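PDB 7D6V: succinate dehydrogenase (Membrane anchor subunit) from Mycolicibacterium smegmatis, which anchors the mycobacterial succinate dehydrogenase Sdh1 in the membrane and holds a Rieske-type [2Fe-2S] cluster there, probably relaying electrons to quinone. Local coordinates for residues G56-V61 with V261-I266; P73-A78 with A100-P105; T25-R30 with C132-P137; A62-L67 with H178-F183. One frame throughout, in Å; residues are numbered along the deposited sequence.

Interaction 1: G56-V61 with V261-I266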
loop_
_atom_site.group_PDB
_atom_site.type_symbol
_atom_site.label_atom_id
_atom_site.label_comp_id
_atom_site.label_asym_id
_atom_site.label_seq_id
_atom_site.Cartn_x
_atom_site.Cartn_y
_atom_site.Cartn_z
ATOM N N GLY C 56 4.604 -19.259 -54.986
ATOM C CA GLY C 56 4.117 -20.441 -55.660
ATOM C C GLY C 56 5.167 -21.445 -56.074
ATOM O O GLY C 56 4.827 -22.425 -56.745
ATOM N N SER C 57 6.427 -21.241 -55.705
ATOM C CA SER C 57 7.475 -22.191 -56.043
ATOM C C SER C 57 8.539 -22.159 -54.958
ATOM O O SER C 57 8.534 -21.294 -54.080
ATOM C CB SER C 57 8.078 -21.896 -57.420
ATOM O OG SER C 57 8.909 -20.752 -57.386
ATOM N N ALA C 58 9.451 -23.130 -55.030
ATOM C CA ALA C 58 10.564 -23.276 -54.091
ATOM C C ALA C 58 10.061 -23.428 -52.653
ATOM O O ALA C 58 10.362 -22.627 -51.768
ATOM C CB ALA C 58 11.546 -22.108 -54.214
ATOM N N TYR C 59 9.289 -24.491 -52.434
ATOM C CA TYR C 59 8.706 -24.748 -51.127
ATOM C C TYR C 59 8.769 -26.208 -50.704
ATOM O O TYR C 59 8.321 -26.527 -49.599
ATOM C CB TYR C 59 7.241 -24.275 -51.097
ATOM C CG TYR C 59 6.362 -24.944 -52.127
ATOM C CD1 TYR C 59 5.706 -26.131 -51.841
ATOM C CD2 TYR C 59 6.196 -24.394 -53.387
ATOM C CE1 TYR C 59 4.909 -26.749 -52.775
ATOM C CE2 TYR C 59 5.399 -25.004 -54.329
ATOM C CZ TYR C 59 4.758 -26.182 -54.018
ATOM O OH TYR C 59 3.962 -26.797 -54.952
ATOM N N TRP C 60 9.310 -27.098 -51.531
ATOM C CA TRP C 60 9.269 -28.530 -51.272
ATOM C C TRP C 60 10.566 -29.168 -51.739
ATOM O O TRP C 60 10.963 -28.989 -52.893
ATOM C CB TRP C 60 8.071 -29.165 -51.991
ATOM C CG TRP C 60 8.053 -30.663 -52.032
ATOM C CD1 TRP C 60 8.221 -31.450 -53.128
ATOM C CD2 TRP C 60 7.807 -31.549 -50.936
ATOM N NE1 TRP C 60 8.114 -32.772 -52.783
ATOM C CE2 TRP C 60 7.859 -32.860 -51.442
ATOM C CE3 TRP C 60 7.556 -31.363 -49.576
ATOM C CZ2 TRP C 60 7.673 -33.976 -50.636
ATOM C CZ3 TRP C 60 7.371 -32.472 -48.779
ATOM C CH2 TRP C 60 7.429 -33.760 -49.311
ATOM N N VAL C 61 11.222 -29.907 -50.848
ATOM C CA VAL C 61 12.371 -30.731 -51.203
ATOM C C VAL C 61 11.890 -32.167 -51.335
ATOM O O VAL C 61 11.457 -32.780 -50.351
ATOM C CB VAL C 61 13.496 -30.620 -50.165
ATOM C CG1 VAL C 61 14.766 -31.240 -50.709
ATOM C CG2 VAL C 61 13.733 -29.179 -49.785
ATOM N N VAL C 261 17.363 -24.355 -50.105
ATOM C CA VAL C 261 17.635 -25.745 -50.458
ATOM C C VAL C 261 16.846 -26.159 -51.697
ATOM O O VAL C 261 17.364 -26.877 -52.560
ATOM C CB VAL C 261 17.351 -26.668 -49.263
ATOM C CG1 VAL C 261 17.617 -28.108 -49.639
ATOM C CG2 VAL C 261 18.211 -26.269 -48.086
ATOM N N ALA C 262 15.590 -25.723 -51.814
ATOM C CA ALA C 262 14.795 -26.102 -52.981
ATOM C C ALA C 262 15.366 -25.474 -54.247
ATOM O O ALA C 262 15.497 -26.142 -55.279
ATOM C CB ALA C 262 13.341 -25.697 -52.791
ATOM N N SER C 263 15.697 -24.183 -54.198
ATOM C CA SER C 263 16.282 -23.529 -55.361
ATOM C C SER C 263 17.608 -24.184 -55.717
ATOM O O SER C 263 17.740 -24.801 -56.779
ATOM C CB SER C 263 16.479 -22.039 -55.090
ATOM O OG SER C 263 15.235 -21.393 -54.891
ATOM N N GLY C 264 18.593 -24.054 -54.836
ATOM C CA GLY C 264 19.774 -24.885 -54.892
ATOM C C GLY C 264 20.785 -24.464 -53.847
ATOM O O GLY C 264 21.196 -23.299 -53.795
ATOM N N THR C 265 21.200 -25.429 -53.030
ATOM C CA THR C 265 22.198 -25.342 -51.971
ATOM C C THR C 265 22.242 -26.729 -51.343
ATOM O O THR C 265 21.278 -27.492 -51.449
ATOM C CB THR C 265 21.851 -24.250 -50.938
ATOM O OG1 THR C 265 21.858 -22.973 -51.583
ATOM C CG2 THR C 265 22.849 -24.198 -49.799
ATOM N N ILE C 266 23.352 -27.050 -50.688
ATOM C CA ILE C 266 23.470 -28.336 -50.013
ATOM C C ILE C 266 22.697 -28.284 -48.703
ATOM O O ILE C 266 22.574 -27.233 -48.066
ATOM C CB ILE C 266 24.949 -28.711 -49.786
ATOM C CG1 ILE C 266 25.600 -27.762 -48.774
ATOM C CG2 ILE C 266 25.708 -28.699 -51.105
ATOM C CD1 ILE C 266 26.839 -28.323 -48.113
#
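Val61 and Val261 meet through one methyl branch each, CG2 of Val61 lying 4.0 Å from CG1 of Val261, and the two side chains cross at about a right angle. In Val61 the touching branch is the one beside the backbone N, whereas in Val261 it is CG1, anti to its own N (chi1 179°). One residue further along the helix, Ala262 directs its CB at the opposite backbone: the methyl sits 3.9 Å from CA of Ala58 and is also near the carbonyl oxygen of Trp60, at 4.1 Å. The methyl of Ala262 thus comes in against the backbone of Ala58, and the two CB atoms are 4.3 Å apart. Beyond them OG of Ser263 reaches to 3.8 Å from CB of Ala58, a van der Waals approach; the hydroxyl itself is hydrogen-bonded to Met259 O, one turn back. The contact sets the last turn of helix 240-264 against the loop that leaves helix 33-55 and runs into strand 60-61, the first strand of a small antiparallel hairpin with 66-67. Gly56, with positive phi, takes the chain out of the helix, and Ala58 adopts left-handed backbone angles (58/61). Arg52 is hydrogen-bonded to the carbonyl oxygens of Ser57 and Ala58. Tyr59 and Trp60 send their side chains away from helix 240-264. The Tyr59 ring stacks with Tyr71 and its OH is hydrogen-bonded to Ala80 N, while the Trp60 ring meets that of His65 with the planes nearly perpendicular.

Interaction 2: P73-A78 with A100-P105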
loop_
_atom_site.group_PDB
_atom_site.type_symbol
_atom_site.label_atom_id
_atom_site.label_comp_id
_atom_site.label_asym_id
_atom_site.label_seq_id
_atom_site.Cartn_x
_atom_site.Cartn_y
_atom_site.Cartn_z
ATOM N N PRO C 73 -0.447 -26.989 -45.376
ATOM C CA PRO C 73 -1.556 -27.754 -45.958
ATOM C C PRO C 73 -1.635 -27.475 -47.447
ATOM O O PRO C 73 -2.029 -26.383 -47.867
ATOM C CB PRO C 73 -2.789 -27.240 -45.199
ATOM C CG PRO C 73 -2.246 -26.436 -44.058
ATOM C CD PRO C 73 -0.959 -25.877 -44.565
ATOM N N CYS C 74 -1.252 -28.455 -48.258
ATOM C CA CYS C 74 -0.996 -28.248 -49.679
ATOM C C CYS C 74 -1.949 -29.164 -50.443
ATOM O O CYS C 74 -1.585 -30.270 -50.845
ATOM C CB CYS C 74 0.486 -28.545 -49.961
ATOM S SG CYS C 74 1.204 -27.738 -51.393
ATOM N N VAL C 75 -3.171 -28.685 -50.660
ATOM C CA VAL C 75 -4.303 -29.535 -51.006
ATOM C C VAL C 75 -4.740 -29.355 -52.459
ATOM O O VAL C 75 -5.881 -29.652 -52.798
ATOM C CB VAL C 75 -5.479 -29.294 -50.046
ATOM C CG1 VAL C 75 -5.068 -29.598 -48.622
ATOM C CG2 VAL C 75 -5.962 -27.862 -50.159
ATOM N N SER C 76 -3.858 -28.880 -53.327
ATOM C CA SER C 76 -4.190 -28.670 -54.726
ATOM C C SER C 76 -3.458 -29.681 -55.598
ATOM O O SER C 76 -2.426 -30.232 -55.207
ATOM C CB SER C 76 -3.840 -27.249 -55.169
ATOM O OG SER C 76 -3.708 -27.176 -56.574
ATOM N N THR C 77 -4.013 -29.937 -56.780
ATOM C CA THR C 77 -3.369 -30.837 -57.726
ATOM C C THR C 77 -2.265 -30.157 -58.522
ATOM O O THR C 77 -1.581 -30.828 -59.300
ATOM C CB THR C 77 -4.406 -31.430 -58.685
ATOM O OG1 THR C 77 -5.050 -30.377 -59.411
ATOM C CG2 THR C 77 -5.446 -32.215 -57.913
ATOM N N ALA C 78 -2.081 -28.854 -58.349
ATOM C CA ALA C 78 -0.985 -28.121 -58.964
ATOM C C ALA C 78 0.259 -28.105 -58.091
ATOM O O ALA C 78 1.251 -27.468 -58.458
ATOM C CB ALA C 78 -1.420 -26.686 -59.275
ATOM N N ALA C 100 -1.574 -22.320 -49.719
ATOM C CA ALA C 100 -1.955 -22.654 -48.352
ATOM C C ALA C 100 -3.116 -21.784 -47.880
ATOM O O ALA C 100 -3.119 -21.272 -46.760
ATOM C CB ALA C 100 -0.764 -22.518 -47.408
ATOM N N PHE C 101 -4.113 -21.604 -48.746
ATOM C CA PHE C 101 -5.280 -20.789 -48.436
ATOM C C PHE C 101 -6.147 -21.384 -47.336
ATOM O O PHE C 101 -7.038 -20.695 -46.835
ATOM C CB PHE C 101 -6.126 -20.596 -49.693
ATOM C CG PHE C 101 -6.746 -21.866 -50.201
ATOM C CD1 PHE C 101 -8.055 -22.186 -49.888
ATOM C CD2 PHE C 101 -6.021 -22.740 -50.990
ATOM C CE1 PHE C 101 -8.625 -23.351 -50.351
ATOM C CE2 PHE C 101 -6.588 -23.904 -51.454
ATOM C CZ PHE C 101 -7.891 -24.209 -51.135
ATOM N N ILE C 102 -5.932 -22.648 -46.977
ATOM C CA ILE C 102 -6.716 -23.263 -45.913
ATOM C C ILE C 102 -6.288 -22.730 -44.552
ATOM O O ILE C 102 -7.125 -22.452 -43.688
ATOM C CB ILE C 102 -6.598 -24.795 -45.990
ATOM C CG1 ILE C 102 -7.319 -25.318 -47.232
ATOM C CG2 ILE C 102 -7.142 -25.446 -44.731
ATOM C CD1 ILE C 102 -8.803 -25.058 -47.227
ATOM N N SER C 103 -4.983 -22.563 -44.342
ATOM C CA SER C 103 -4.443 -22.244 -43.029
ATOM C C SER C 103 -4.003 -20.800 -42.866
ATOM O O SER C 103 -4.089 -20.272 -41.758
ATOM C CB SER C 103 -3.249 -23.151 -42.716
ATOM O OG SER C 103 -2.310 -23.115 -43.771
ATOM N N LEU C 104 -3.522 -20.157 -43.928
ATOM C CA LEU C 104 -3.039 -18.785 -43.800
ATOM C C LEU C 104 -4.091 -17.816 -43.269
ATOM O O LEU C 104 -3.743 -16.998 -42.400
ATOM C CB LEU C 104 -2.484 -18.302 -45.145
ATOM C CG LEU C 104 -1.144 -18.894 -45.586
ATOM C CD1 LEU C 104 -0.696 -18.278 -46.898
ATOM C CD2 LEU C 104 -0.083 -18.704 -44.517
ATOM N N PRO C 105 -5.349 -17.823 -43.734
ATOM C CA PRO C 105 -6.341 -16.932 -43.109
ATOM C C PRO C 105 -6.511 -17.173 -41.620
ATOM O O PRO C 105 -6.607 -16.213 -40.847
ATOM C CB PRO C 105 -7.628 -17.248 -43.882
ATOM C CG PRO C 105 -7.170 -17.785 -45.172
ATOM C CD PRO C 105 -5.923 -18.543 -44.884
#
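Pro73 sets one edge of its ring against the hydroxymethyl group of Ser103, with CD 3.2 Å and CG 3.3 Å from OG of Ser103. Both residues belong to the long irregular connection that joins strand 66-67 to helix 104-112, a segment that folds back on itself so that its beginning packs on its end just ahead of the helix. Beside the proline ring, the carbonyl oxygen of Pro73 lies 3.8 Å from CA of Ala100. The second apolar point of contact is CG2 of Val75, which lies between its own backbone N and carbonyl carbon. This methyl touches CG1 of Ile102 at 4.1 Å and approaches CE2 of Phe101 obliquely at 4.2 Å; the Val75 and Ile102 side chains cross at about a right angle. Although the side chain of Phe101 starts out away from residues 73-78, its first torsion (chi1 66°) places CG such that the far part of the ring can return to Val75. Further out, Val75 is tied through its backbone to Trp89 and Val90, and Val90 also packs on Phe101. The chain next turns at Ser76, whose OG accepts from Ala78 N in an ST turn, and this hydroxyl is bound to Gly91 O as well. On the other side of the contact, the turn leading into helix 104-112 is held by Leu104 N, which donates to Ala100 O at 3.1 Å.

Interaction 3: T25-R30 with C132-P137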
loop_
_atom_site.group_PDB
_atom_site.type_symbol
_atom_site.label_atom_id
_atom_site.label_comp_id
_atom_site.label_asym_id
_atom_site.label_seq_id
_atom_site.Cartn_x
_atom_site.Cartn_y
_atom_site.Cartn_z
ATOM N N THR C 25 3.382 15.972 -23.983
ATOM C CA THR C 25 3.959 15.160 -22.924
ATOM C C THR C 25 5.141 15.912 -22.337
ATOM O O THR C 25 5.727 16.784 -22.982
ATOM C CB THR C 25 4.385 13.774 -23.427
ATOM O OG1 THR C 25 4.558 12.892 -22.312
ATOM C CG2 THR C 25 5.686 13.851 -24.211
ATOM N N LEU C 26 5.473 15.583 -21.092
ATOM C CA LEU C 26 6.646 16.134 -20.430
ATOM C C LEU C 26 7.782 15.126 -20.338
ATOM O O LEU C 26 8.791 15.403 -19.685
ATOM C CB LEU C 26 6.284 16.649 -19.037
ATOM C CG LEU C 26 5.574 18.001 -18.990
ATOM C CD1 LEU C 26 5.149 18.329 -17.577
ATOM C CD2 LEU C 26 6.463 19.094 -19.546
ATOM N N ARG C 27 7.642 13.970 -20.977
ATOM C CA ARG C 27 8.696 12.967 -20.961
ATOM C C ARG C 27 9.898 13.442 -21.766
ATOM O O ARG C 27 9.756 14.095 -22.803
ATOM C CB ARG C 27 8.173 11.643 -21.515
ATOM C CG ARG C 27 7.186 10.949 -20.599
ATOM C CD ARG C 27 6.645 9.669 -21.204
ATOM N NE ARG C 27 7.709 8.728 -21.531
ATOM C CZ ARG C 27 7.522 7.430 -21.743
ATOM N NH1 ARG C 27 6.310 6.909 -21.661
ATOM N NH2 ARG C 27 8.552 6.652 -22.036
ATOM N N THR C 28 11.091 13.111 -21.279
ATOM C CA THR C 28 12.336 13.533 -21.901
ATOM C C THR C 28 13.100 12.384 -22.543
ATOM O O THR C 28 14.154 12.617 -23.140
ATOM C CB THR C 28 13.229 14.239 -20.872
ATOM O OG1 THR C 28 13.486 13.357 -19.773
ATOM C CG2 THR C 28 12.561 15.498 -20.356
ATOM N N ASP C 29 12.600 11.159 -22.437
ATOM C CA ASP C 29 13.221 10.003 -23.061
ATOM C C ASP C 29 12.742 9.877 -24.507
ATOM O O ASP C 29 12.027 10.736 -25.028
ATOM C CB ASP C 29 12.914 8.744 -22.255
ATOM C CG ASP C 29 11.429 8.541 -22.040
ATOM O OD1 ASP C 29 10.649 9.464 -22.343
ATOM O OD2 ASP C 29 11.038 7.456 -21.566
ATOM N N ARG C 30 13.140 8.795 -25.175
ATOM C CA ARG C 30 12.694 8.503 -26.535
ATOM C C ARG C 30 11.526 7.526 -26.443
ATOM O O ARG C 30 11.660 6.324 -26.671
ATOM C CB ARG C 30 13.838 7.944 -27.371
ATOM C CG ARG C 30 14.749 8.999 -27.963
ATOM C CD ARG C 30 15.783 8.376 -28.879
ATOM N NE ARG C 30 16.360 7.163 -28.307
ATOM C CZ ARG C 30 17.434 7.141 -27.524
ATOM N NH1 ARG C 30 18.058 8.270 -27.218
ATOM N NH2 ARG C 30 17.885 5.989 -27.048
ATOM N N CYS C 132 2.958 5.791 -22.863
ATOM C CA CYS C 132 2.061 5.611 -21.727
ATOM C C CYS C 132 1.408 6.916 -21.286
ATOM O O CYS C 132 0.189 6.966 -21.080
ATOM C CB CYS C 132 2.809 4.938 -20.582
ATOM S SG CYS C 132 2.983 3.192 -20.941
ATOM N N ALA C 133 2.184 7.983 -21.140
ATOM C CA ALA C 133 1.647 9.260 -20.680
ATOM C C ALA C 133 1.747 10.337 -21.756
ATOM O O ALA C 133 1.945 11.515 -21.459
ATOM C CB ALA C 133 2.348 9.712 -19.403
ATOM N N VAL C 134 1.604 9.945 -23.018
ATOM C CA VAL C 134 1.587 10.869 -24.145
ATOM C C VAL C 134 0.162 10.945 -24.670
ATOM O O VAL C 134 -0.483 9.914 -24.889
ATOM C CB VAL C 134 2.568 10.434 -25.251
ATOM C CG1 VAL C 134 2.647 11.488 -26.336
ATOM C CG2 VAL C 134 3.942 10.180 -24.663
ATOM N N ALA C 135 -0.329 12.165 -24.877
ATOM C CA ALA C 135 -1.747 12.363 -25.137
ATOM C C ALA C 135 -2.124 11.979 -26.565
ATOM O O ALA C 135 -1.329 12.107 -27.498
ATOM C CB ALA C 135 -2.144 13.809 -24.854
ATOM N N GLU C 136 -3.363 11.516 -26.719
ATOM C CA GLU C 136 -3.818 10.882 -27.947
ATOM C C GLU C 136 -3.956 11.878 -29.095
ATOM O O GLU C 136 -4.330 13.035 -28.888
ATOM C CB GLU C 136 -5.173 10.222 -27.730
ATOM C CG GLU C 136 -5.079 8.850 -27.178
ATOM C CD GLU C 136 -6.422 8.203 -26.939
ATOM O OE1 GLU C 136 -7.273 8.815 -26.271
ATOM O OE2 GLU C 136 -6.628 7.072 -27.420
ATOM N N PRO C 137 -3.698 11.436 -30.326
ATOM C CA PRO C 137 -4.155 12.183 -31.502
ATOM C C PRO C 137 -5.605 11.925 -31.881
ATOM O O PRO C 137 -6.014 12.316 -32.976
ATOM C CB PRO C 137 -3.211 11.678 -32.604
ATOM C CG PRO C 137 -2.854 10.309 -32.181
ATOM C CD PRO C 137 -2.783 10.340 -30.685
#
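Arg27 and Thr25, in the loop ahead of helix 33-55, lean on Cys132, Ala133 and Val134 of the irregular connection between helices 115-124 and 147-150. Neither segment has regular secondary structure; the meeting point is a contact between two loops, bordered by the iron-sulfur subunit. From CB the Arg27 chain runs out extended through CG to CD (chi2 178°), and CD passes CG2 of Val134 at 4.4 Å. A bend at chi3 (58°) then places NE, which donates to OD1 of Asp29 on the syn lone pair of that oxygen. At the tip, NH2 binds OD2 of Asp29 at 2.7 Å, so the aspartate takes the guanidinium side-on, one nitrogen to each oxygen, and fixes its rotation. The remaining nitrogen, NH1, is left near the other loop, 3.7 Å from N of Cys132 and 4.2 Å from CB of Cys132, with Ala133 N near the guanidinium plane. Cys132 is itself disulfide-bonded to Cys208 of the iron-sulfur subunit, and Ala133 packs on Gly68 of that chain, so the loop that NH1 approaches is anchored across the subunit interface. Thr25 supplies the polar link between the segments. Its CB rests 3.8 Å from CG2 of Val134, and its OG1, anti to the backbone N, donates to the carbonyl oxygen of Ala133 at 3.1 Å from above the carbonyl plane.

Interaction 4: A62-L67 with H178-F183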
loop_
_atom_site.group_PDB
_atom_site.type_symbol
_atom_site.label_atom_id
_atom_site.label_comp_id
_atom_site.label_asym_id
_atom_site.label_seq_id
_atom_site.Cartn_x
_atom_site.Cartn_y
_atom_site.Cartn_z
ATOM N N ALA C 62 11.974 -32.710 -52.550
ATOM C CA ALA C 62 11.468 -34.055 -52.796
ATOM C C ALA C 62 12.321 -35.114 -52.107
ATOM O O ALA C 62 11.798 -36.142 -51.664
ATOM C CB ALA C 62 11.397 -34.318 -54.298
ATOM N N ASP C 63 13.634 -34.885 -52.019
ATOM C CA ASP C 63 14.534 -35.904 -51.487
ATOM C C ASP C 63 14.304 -36.142 -50.001
ATOM O O ASP C 63 14.179 -37.289 -49.558
ATOM C CB ASP C 63 15.984 -35.502 -51.740
ATOM C CG ASP C 63 16.529 -36.079 -53.022
ATOM O OD1 ASP C 63 17.766 -36.130 -53.171
ATOM O OD2 ASP C 63 15.720 -36.487 -53.882
ATOM N N TYR C 64 14.250 -35.073 -49.213
ATOM C CA TYR C 64 14.167 -35.181 -47.765
ATOM C C TYR C 64 12.804 -34.785 -47.226
ATOM O O TYR C 64 12.651 -34.646 -46.010
ATOM C CB TYR C 64 15.258 -34.334 -47.111
ATOM C CG TYR C 64 16.578 -34.411 -47.834
ATOM C CD1 TYR C 64 17.147 -35.634 -48.148
ATOM C CD2 TYR C 64 17.246 -33.263 -48.218
ATOM C CE1 TYR C 64 18.341 -35.711 -48.820
ATOM C CE2 TYR C 64 18.446 -33.330 -48.886
ATOM C CZ TYR C 64 18.989 -34.555 -49.185
ATOM O OH TYR C 64 20.187 -34.619 -49.852
ATOM N N HIS C 65 11.818 -34.589 -48.102
ATOM C CA HIS C 65 10.442 -34.321 -47.696
ATOM C C HIS C 65 10.356 -33.099 -46.783
ATOM O O HIS C 65 9.776 -33.143 -45.698
ATOM C CB HIS C 65 9.827 -35.553 -47.031
ATOM C CG HIS C 65 9.409 -36.616 -47.997
ATOM N ND1 HIS C 65 10.305 -37.479 -48.588
ATOM C CD2 HIS C 65 8.188 -36.970 -48.460
ATOM C CE1 HIS C 65 9.657 -38.309 -49.383
ATOM N NE2 HIS C 65 8.370 -38.022 -49.323
ATOM N N TYR C 66 10.941 -31.998 -47.235
ATOM C CA TYR C 66 10.909 -30.740 -46.506
ATOM C C TYR C 66 9.811 -29.864 -47.084
ATOM O O TYR C 66 9.761 -29.653 -48.298
ATOM C CB TYR C 66 12.248 -30.008 -46.599
ATOM C CG TYR C 66 13.380 -30.633 -45.832
ATOM C CD1 TYR C 66 13.146 -31.409 -44.710
ATOM C CD2 TYR C 66 14.693 -30.430 -46.224
ATOM C CE1 TYR C 66 14.189 -31.975 -44.008
ATOM C CE2 TYR C 66 15.739 -30.987 -45.529
ATOM C CZ TYR C 66 15.484 -31.757 -44.423
ATOM O OH TYR C 66 16.528 -32.315 -43.732
ATOM N N LEU C 67 8.945 -29.350 -46.218
ATOM C CA LEU C 67 7.844 -28.497 -46.635
ATOM C C LEU C 67 7.810 -27.258 -45.759
ATOM O O LEU C 67 7.828 -27.360 -44.529
ATOM C CB LEU C 67 6.508 -29.236 -46.562
ATOM C CG LEU C 67 5.283 -28.451 -47.026
ATOM C CD1 LEU C 67 5.408 -28.076 -48.490
ATOM C CD2 LEU C 67 4.030 -29.257 -46.785
ATOM N N HIS C 178 13.368 -37.809 -43.574
ATOM C CA HIS C 178 13.426 -38.693 -44.725
ATOM C C HIS C 178 14.729 -38.505 -45.487
ATOM O O HIS C 178 15.365 -37.452 -45.437
ATOM C CB HIS C 178 12.240 -38.462 -45.669
ATOM C CG HIS C 178 12.040 -39.567 -46.656
ATOM N ND1 HIS C 178 12.375 -39.446 -47.986
ATOM C CD2 HIS C 178 11.556 -40.821 -46.501
ATOM C CE1 HIS C 178 12.094 -40.574 -48.612
ATOM N NE2 HIS C 178 11.599 -41.426 -47.733
ATOM N N SER C 179 15.109 -39.564 -46.188
ATOM C CA SER C 179 16.264 -39.600 -47.070
ATOM C C SER C 179 15.904 -40.475 -48.258
ATOM O O SER C 179 14.970 -41.282 -48.175
ATOM C CB SER C 179 17.500 -40.152 -46.343
ATOM O OG SER C 179 18.700 -39.828 -47.015
ATOM N N PRO C 180 16.615 -40.347 -49.378
ATOM C CA PRO C 180 16.353 -41.249 -50.511
ATOM C C PRO C 180 16.653 -42.713 -50.211
ATOM O O PRO C 180 16.557 -43.560 -51.103
ATOM C CB PRO C 180 17.265 -40.717 -51.625
ATOM C CG PRO C 180 17.778 -39.415 -51.175
ATOM C CD PRO C 180 17.399 -39.162 -49.759
ATOM N N SER C 181 17.026 -43.024 -48.968
ATOM C CA SER C 181 17.239 -44.397 -48.527
ATOM C C SER C 181 16.546 -44.660 -47.193
ATOM O O SER C 181 17.057 -45.413 -46.358
ATOM C CB SER C 181 18.731 -44.716 -48.424
ATOM O OG SER C 181 19.364 -43.910 -47.446
ATOM N N GLY C 182 15.386 -44.047 -46.975
ATOM C CA GLY C 182 14.610 -44.312 -45.779
ATOM C C GLY C 182 14.665 -43.208 -44.747
ATOM O O GLY C 182 14.063 -42.147 -44.930
ATOM N N PHE C 183 15.385 -43.447 -43.657
ATOM C CA PHE C 183 15.500 -42.466 -42.590
ATOM C C PHE C 183 16.609 -41.465 -42.899
ATOM O O PHE C 183 17.619 -41.796 -43.526
ATOM C CB PHE C 183 15.764 -43.168 -41.261
ATOM C CG PHE C 183 15.800 -42.244 -40.084
ATOM C CD1 PHE C 183 16.984 -42.006 -39.412
ATOM C CD2 PHE C 183 14.652 -41.609 -39.651
ATOM C CE1 PHE C 183 17.020 -41.157 -38.336
ATOM C CE2 PHE C 183 14.687 -40.759 -38.571
ATOM C CZ PHE C 183 15.873 -40.534 -37.913
#
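His178 carries its CG anti to the backbone N (chi1 -164°) and His65 carries its CG anti to the carbonyl carbon (chi1 -77°), which starts the two imidazoles toward each other. They form an edge-to-face pair with centroids 4.2 Å apart and planes at 75°: the edge of His65 addresses one face of His178, with CE1 of His65 above that plane and offset toward the rim. In its own ring plane His178 donates from ND1 to the carbonyl oxygen of Asp63, 3.2 Å away and nearly straight. Alongside, CA of Tyr64 makes a C-H...O contact of 3.5 Å with O of His178, and the edge of the Tyr64 ring presents CE1 to CD of Pro180 at 3.7 Å. These contacts join the hairpin, which carries a G1 beta bulge with His65 and Tyr66 both facing Val61, to the loop between helices 155-175 and 188-204. Because ND1 of His178 serves as the donor to Asp63 O, the ring is probably either the neutral tautomer protonated at ND1 or the doubly protonated cation.

How the interactions relate
From the N terminus, residues 25-30 open interaction 3, and the chain then runs through helix 33-55 to the start of interaction 1, at once followed by interaction 4 and interaction 2. Interaction 2 closes first, over a short helix-free loop, and is nested within the other three. Interaction 3 closes next, at 132-137, and therefore crosses interactions 1 and 4. Interaction 4 closes at 178-183, inside the loop that interaction 1 completes at the end of helix 240-264. Interactions 1 and 4 share the hairpin, where Val61 N and Tyr66 O are 2.9 Å apart. Interaction 3 lies about 48 Å from interaction 1, centre to centre, on the opposite side of the chain's centre.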